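Local coordinates for protein rhamnosidase B (Bacillus sp., PDB 2OKX) that probably hydrolyses terminal alpha-L-rhamnose residues from rhamnosides, as a family 78 glycoside hydrolase, at residues V625-C637 and I653-L665. Sequence-based numbering, arbitrary orientation.
Sequences VIPNWTFFWILAC and IWPAVKHTLTHYL
I634 and V657, whose CA atoms are the nearest at 6.6 Å, mark where helices 627-637 and 653-665 come together, nearly antiparallel at 151° and with their axes approaching to 11.0 Å. At one end Y664 reaches across to the start of the first helix. The edge of F631 points at its face, with ring centroids 4.9 Å apart and planes at 60°, and F631 CE1 stands over the ring centre. P627 CB lies 3.9 Å from Y664 CE2, while T630 CG2 lies 3.8 Å from Y664 CE1. The hydroxyls of T630 and Y664 converge on the carbonyl of L613, which accepts a hydrogen bond from each; T660 OG1 hydrogen-bonds to the carbonyl of P612. Midway, I634 CD1 meets L661 CD2 at 3.6 Å. Farther along, W633 is a knob in the hole formed by I653, A656, V657 and T660. Its CG lies anti to the backbone N (chi1 169°), which carries the indole across to the second helix; W633 CH2 comes within 3.9 Å of A656 CB, at the ring edge, and W633 NE1 donates a hydrogen bond to the carbonyl of L601. Such an antiparallel hairpin, helix 647-665 closely following helix 627-644, is characteristic of the (alpha/alpha)6 barrel of six-hairpin glycosidases.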
loop_
_atom_site.group_PDB
_atom_site.type_symbol
_atom_site.label_atom_id
_atom_site.label_comp_id
_atom_site.label_asym_id
_atom_site.label_seq_id
_atom_site.Cartn_x
_atom_site.Cartn_y
_atom_site.Cartn_z
ATOM N N VAL A 625 -13.238 3.679 9.955
ATOM C CA VAL A 625 -12.981 3.005 11.218
ATOM C C VAL A 625 -13.328 1.526 11.182
ATOM O O VAL A 625 -14.364 1.129 10.646
ATOM C CB VAL A 625 -13.799 3.635 12.383
ATOM C CG1 VAL A 625 -13.679 2.763 13.635
ATOM C CG2 VAL A 625 -13.308 5.037 12.677
ATOM N N ILE A 626 -12.439 0.718 11.748
ATOM C CA ILE A 626 -12.651 -0.714 11.872
ATOM C C ILE A 626 -12.327 -0.986 13.340
ATOM O O ILE A 626 -11.167 -0.911 13.754
ATOM C CB ILE A 626 -11.706 -1.535 10.978
ATOM C CG1 ILE A 626 -11.993 -1.242 9.502
ATOM C CG2 ILE A 626 -11.904 -3.023 11.256
ATOM C CD1 ILE A 626 -11.119 -2.028 8.534
ATOM N N PRO A 627 -13.354 -1.270 14.155
ATOM C CA PRO A 627 -13.146 -1.540 15.583
ATOM C C PRO A 627 -11.954 -2.454 15.882
ATOM O O PRO A 627 -11.079 -2.097 16.666
ATOM C CB PRO A 627 -14.476 -2.149 16.012
ATOM C CG PRO A 627 -15.462 -1.398 15.148
ATOM C CD PRO A 627 -14.778 -1.407 13.794
ATOM N N ASN A 628 -11.922 -3.626 15.260
ATOM C CA ASN A 628 -10.830 -4.569 15.490
ATOM C C ASN A 628 -9.447 -3.978 15.203
ATOM O O ASN A 628 -8.482 -4.299 15.894
ATOM C CB ASN A 628 -11.046 -5.837 14.660
ATOM C CG ASN A 628 -12.132 -6.733 15.232
ATOM O OD1 ASN A 628 -12.706 -7.571 14.527
ATOM N ND2 ASN A 628 -12.410 -6.570 16.523
ATOM N N TRP A 629 -9.339 -3.119 14.191
ATOM C CA TRP A 629 -8.045 -2.522 13.885
ATOM C C TRP A 629 -7.583 -1.668 15.058
ATOM O O TRP A 629 -6.409 -1.694 15.431
ATOM C CB TRP A 629 -8.106 -1.662 12.616
ATOM C CG TRP A 629 -7.937 -2.420 11.304
ATOM C CD1 TRP A 629 -7.411 -1.923 10.141
ATOM C CD2 TRP A 629 -8.355 -3.764 11.010
ATOM N NE1 TRP A 629 -7.479 -2.866 9.147
ATOM C CE2 TRP A 629 -8.054 -4.004 9.649
ATOM C CE3 TRP A 629 -8.956 -4.786 11.760
ATOM C CZ2 TRP A 629 -8.335 -5.223 9.022
ATOM C CZ3 TRP A 629 -9.235 -6.000 11.135
ATOM C CH2 TRP A 629 -8.924 -6.207 9.778
ATOM N N THR A 630 -8.501 -0.906 15.645
ATOM C CA THR A 630 -8.129 -0.074 16.777
ATOM C C THR A 630 -7.792 -0.971 17.967
ATOM O O THR A 630 -6.874 -0.678 18.735
ATOM C CB THR A 630 -9.252 0.915 17.137
ATOM O OG1 THR A 630 -9.420 1.844 16.056
ATOM C CG2 THR A 630 -8.901 1.691 18.401
ATOM N N PHE A 631 -8.518 -2.073 18.111
ATOM C CA PHE A 631 -8.240 -2.995 19.205
ATOM C C PHE A 631 -6.861 -3.622 18.993
ATOM O O PHE A 631 -6.138 -3.880 19.956
ATOM C CB PHE A 631 -9.303 -4.101 19.286
ATOM C CG PHE A 631 -10.708 -3.590 19.491
ATOM C CD1 PHE A 631 -10.940 -2.365 20.109
ATOM C CD2 PHE A 631 -11.800 -4.348 19.075
ATOM C CE1 PHE A 631 -12.246 -1.897 20.307
ATOM C CE2 PHE A 631 -13.108 -3.889 19.270
ATOM C CZ PHE A 631 -13.326 -2.659 19.887
ATOM N N PHE A 632 -6.496 -3.869 17.735
ATOM C CA PHE A 632 -5.192 -4.458 17.443
ATOM C C PHE A 632 -4.093 -3.442 17.708
ATOM O O PHE A 632 -2.956 -3.808 18.018
ATOM C CB PHE A 632 -5.123 -4.961 15.995
ATOM C CG PHE A 632 -6.038 -6.121 15.713
ATOM C CD1 PHE A 632 -6.422 -6.987 16.736
ATOM C CD2 PHE A 632 -6.524 -6.348 14.430
ATOM C CE1 PHE A 632 -7.279 -8.057 16.484
ATOM C CE2 PHE A 632 -7.379 -7.412 14.169
ATOM C CZ PHE A 632 -7.759 -8.270 15.201
ATOM N N TRP A 633 -4.436 -2.163 17.584
ATOM C CA TRP A 633 -3.487 -1.087 17.848
ATOM C C TRP A 633 -3.159 -1.112 19.341
ATOM O O TRP A 633 -2.006 -0.953 19.740
ATOM C CB TRP A 633 -4.094 0.274 17.486
ATOM C CG TRP A 633 -3.280 1.447 17.978
ATOM C CD1 TRP A 633 -2.069 1.861 17.504
ATOM C CD2 TRP A 633 -3.611 2.331 19.057
ATOM N NE1 TRP A 633 -1.622 2.948 18.222
ATOM C CE2 TRP A 633 -2.550 3.257 19.182
ATOM C CE3 TRP A 633 -4.702 2.430 19.932
ATOM C CZ2 TRP A 633 -2.547 4.272 20.149
ATOM C CZ3 TRP A 633 -4.701 3.441 20.896
ATOM C CH2 TRP A 633 -3.628 4.347 20.994
ATOM N N ILE A 634 -4.184 -1.300 20.169
ATOM C CA ILE A 634 -3.970 -1.350 21.609
ATOM C C ILE A 634 -3.082 -2.554 21.917
ATOM O O ILE A 634 -2.147 -2.465 22.710
ATOM C CB ILE A 634 -5.310 -1.468 22.368
ATOM C CG1 ILE A 634 -6.102 -0.163 22.206
ATOM C CG2 ILE A 634 -5.054 -1.757 23.846
ATOM C CD1 ILE A 634 -7.499 -0.198 22.809
ATOM N N LEU A 635 -3.378 -3.676 21.269
ATOM C CA LEU A 635 -2.596 -4.893 21.451
ATOM C C LEU A 635 -1.145 -4.601 21.075
ATOM O O LEU A 635 -0.224 -4.916 21.829
ATOM C CB LEU A 635 -3.130 -6.005 20.546
ATOM C CG LEU A 635 -3.004 -7.461 21.014
ATOM C CD1 LEU A 635 -3.141 -8.369 19.806
ATOM C CD2 LEU A 635 -1.682 -7.706 21.709
ATOM N N ALA A 636 -0.946 -3.991 19.909
ATOM C CA ALA A 636 0.399 -3.670 19.443
ATOM C C ALA A 636 1.139 -2.765 20.426
ATOM O O ALA A 636 2.349 -2.911 20.623
ATOM C CB ALA A 636 0.337 -3.015 18.066
ATOM N N CYS A 637 0.418 -1.826 21.036
ATOM C CA CYS A 637 1.021 -0.922 22.011
ATOM C C CYS A 637 1.512 -1.730 23.205
ATOM O O CYS A 637 2.627 -1.534 23.683
ATOM C CB CYS A 637 0.006 0.125 22.487
ATOM S SG CYS A 637 -0.339 1.440 21.294
ATOM N N ILE A 653 1.562 6.888 25.843
ATOM C CA ILE A 653 0.449 6.364 25.059
ATOM C C ILE A 653 -0.815 5.997 25.841
ATOM O O ILE A 653 -1.897 5.918 25.260
ATOM C CB ILE A 653 0.905 5.122 24.230
ATOM C CG1 ILE A 653 0.088 5.024 22.943
ATOM C CG2 ILE A 653 0.738 3.842 25.046
ATOM C CD1 ILE A 653 0.406 6.115 21.948
ATOM N N TRP A 654 -0.692 5.778 27.149
ATOM C CA TRP A 654 -1.856 5.397 27.955
ATOM C C TRP A 654 -3.093 6.270 27.742
ATOM O O TRP A 654 -4.192 5.754 27.531
ATOM C CB TRP A 654 -1.505 5.376 29.449
ATOM C CG TRP A 654 -2.721 5.252 30.333
ATOM C CD1 TRP A 654 -3.114 6.123 31.310
ATOM C CD2 TRP A 654 -3.722 4.222 30.290
ATOM N NE1 TRP A 654 -4.296 5.702 31.876
ATOM C CE2 TRP A 654 -4.691 4.540 31.270
ATOM C CE3 TRP A 654 -3.894 3.065 29.520
ATOM C CZ2 TRP A 654 -5.819 3.740 31.500
ATOM C CZ3 TRP A 654 -5.017 2.269 29.748
ATOM C CH2 TRP A 654 -5.964 2.613 30.731
ATOM N N PRO A 655 -2.940 7.603 27.807
ATOM C CA PRO A 655 -4.091 8.493 27.612
ATOM C C PRO A 655 -4.858 8.227 26.315
ATOM O O PRO A 655 -6.090 8.177 26.314
ATOM C CB PRO A 655 -3.457 9.881 27.644
ATOM C CG PRO A 655 -2.343 9.698 28.626
ATOM C CD PRO A 655 -1.746 8.374 28.192
ATOM N N ALA A 656 -4.131 8.053 25.212
ATOM C CA ALA A 656 -4.766 7.789 23.924
ATOM C C ALA A 656 -5.501 6.454 23.957
ATOM O O ALA A 656 -6.549 6.294 23.328
ATOM C CB ALA A 656 -3.720 7.785 22.811
ATOM N N VAL A 657 -4.946 5.492 24.689
ATOM C CA VAL A 657 -5.556 4.171 24.804
ATOM C C VAL A 657 -6.842 4.251 25.620
ATOM O O VAL A 657 -7.873 3.697 25.237
ATOM C CB VAL A 657 -4.589 3.170 25.481
ATOM C CG1 VAL A 657 -5.303 1.856 25.753
ATOM C CG2 VAL A 657 -3.376 2.936 24.586
ATOM N N LYS A 658 -6.765 4.942 26.752
ATOM C CA LYS A 658 -7.912 5.113 27.638
ATOM C C LYS A 658 -9.022 5.866 26.904
ATOM O O LYS A 658 -10.193 5.482 26.949
ATOM C CB LYS A 658 -7.475 5.896 28.879
ATOM C CG LYS A 658 -8.557 6.138 29.915
ATOM C CD LYS A 658 -7.986 6.923 31.091
ATOM C CE LYS A 658 -9.033 7.167 32.162
ATOM N NZ LYS A 658 -9.577 5.888 32.693
ATOM N N HIS A 659 -8.629 6.933 26.219
ATOM C CA HIS A 659 -9.556 7.768 25.466
ATOM C C HIS A 659 -10.424 6.991 24.475
ATOM O O HIS A 659 -11.647 7.122 24.481
ATOM C CB HIS A 659 -8.777 8.857 24.723
ATOM C CG HIS A 659 -9.627 9.719 23.844
ATOM N ND1 HIS A 659 -10.607 10.554 24.339
ATOM C CD2 HIS A 659 -9.652 9.868 22.498
ATOM C CE1 HIS A 659 -11.198 11.178 23.336
ATOM N NE2 HIS A 659 -10.638 10.780 22.209
ATOM N N THR A 660 -9.798 6.179 23.628
ATOM C CA THR A 660 -10.555 5.424 22.636
ATOM C C THR A 660 -11.417 4.321 23.250
ATOM O O THR A 660 -12.548 4.097 22.809
ATOM C CB THR A 660 -9.622 4.820 21.551
ATOM O OG1 THR A 660 -10.416 4.352 20.455
ATOM C CG2 THR A 660 -8.808 3.660 22.115
ATOM N N LEU A 661 -10.900 3.633 24.265
ATOM C CA LEU A 661 -11.676 2.576 24.907
ATOM C C LEU A 661 -12.919 3.158 25.572
ATOM O O LEU A 661 -13.986 2.542 25.562
ATOM C CB LEU A 661 -10.834 1.836 25.948
ATOM C CG LEU A 661 -9.842 0.811 25.390
ATOM C CD1 LEU A 661 -9.050 0.184 26.533
ATOM C CD2 LEU A 661 -10.606 -0.258 24.616
ATOM N N THR A 662 -12.777 4.348 26.145
ATOM C CA THR A 662 -13.895 5.014 26.799
ATOM C C THR A 662 -15.031 5.203 25.800
ATOM O O THR A 662 -16.193 4.934 26.108
ATOM C CB THR A 662 -13.477 6.392 27.354
ATOM O OG1 THR A 662 -12.529 6.211 28.413
ATOM C CG2 THR A 662 -14.694 7.153 27.880
ATOM N N HIS A 663 -14.692 5.650 24.594
ATOM C CA HIS A 663 -15.708 5.865 23.574
ATOM C C HIS A 663 -16.278 4.585 22.972
ATOM O O HIS A 663 -17.431 4.565 22.540
ATOM C CB HIS A 663 -15.172 6.791 22.483
ATOM C CG HIS A 663 -15.019 8.210 22.933
ATOM N ND1 HIS A 663 -13.999 8.622 23.762
ATOM C CD2 HIS A 663 -15.795 9.300 22.720
ATOM C CE1 HIS A 663 -14.152 9.904 24.041
ATOM N NE2 HIS A 663 -15.234 10.340 23.423
ATOM N N TYR A 664 -15.495 3.512 22.938
ATOM C CA TYR A 664 -16.019 2.260 22.404
ATOM C C TYR A 664 -17.072 1.707 23.363
ATOM O O TYR A 664 -18.060 1.101 22.939
ATOM C CB TYR A 664 -14.904 1.226 22.200
ATOM C CG TYR A 664 -14.244 1.318 20.839
ATOM C CD1 TYR A 664 -13.075 2.051 20.655
ATOM C CD2 TYR A 664 -14.824 0.709 19.723
ATOM C CE1 TYR A 664 -12.498 2.182 19.389
ATOM C CE2 TYR A 664 -14.256 0.833 18.457
ATOM C CZ TYR A 664 -13.095 1.572 18.297
ATOM O OH TYR A 664 -12.540 1.711 17.041
ATOM N N LEU A 665 -16.855 1.926 24.656
ATOM C CA LEU A 665 -17.783 1.459 25.683
ATOM C C LEU A 665 -19.141 2.150 25.571
ATOM O O LEU A 665 -20.176 1.563 25.899
ATOM C CB LEU A 665 -17.194 1.699 27.077
ATOM C CG LEU A 665 -16.059 0.765 27.500
ATOM C CD1 LEU A 665 -15.513 1.183 28.861
ATOM C CD2 LEU A 665 -16.580 -0.662 27.549
#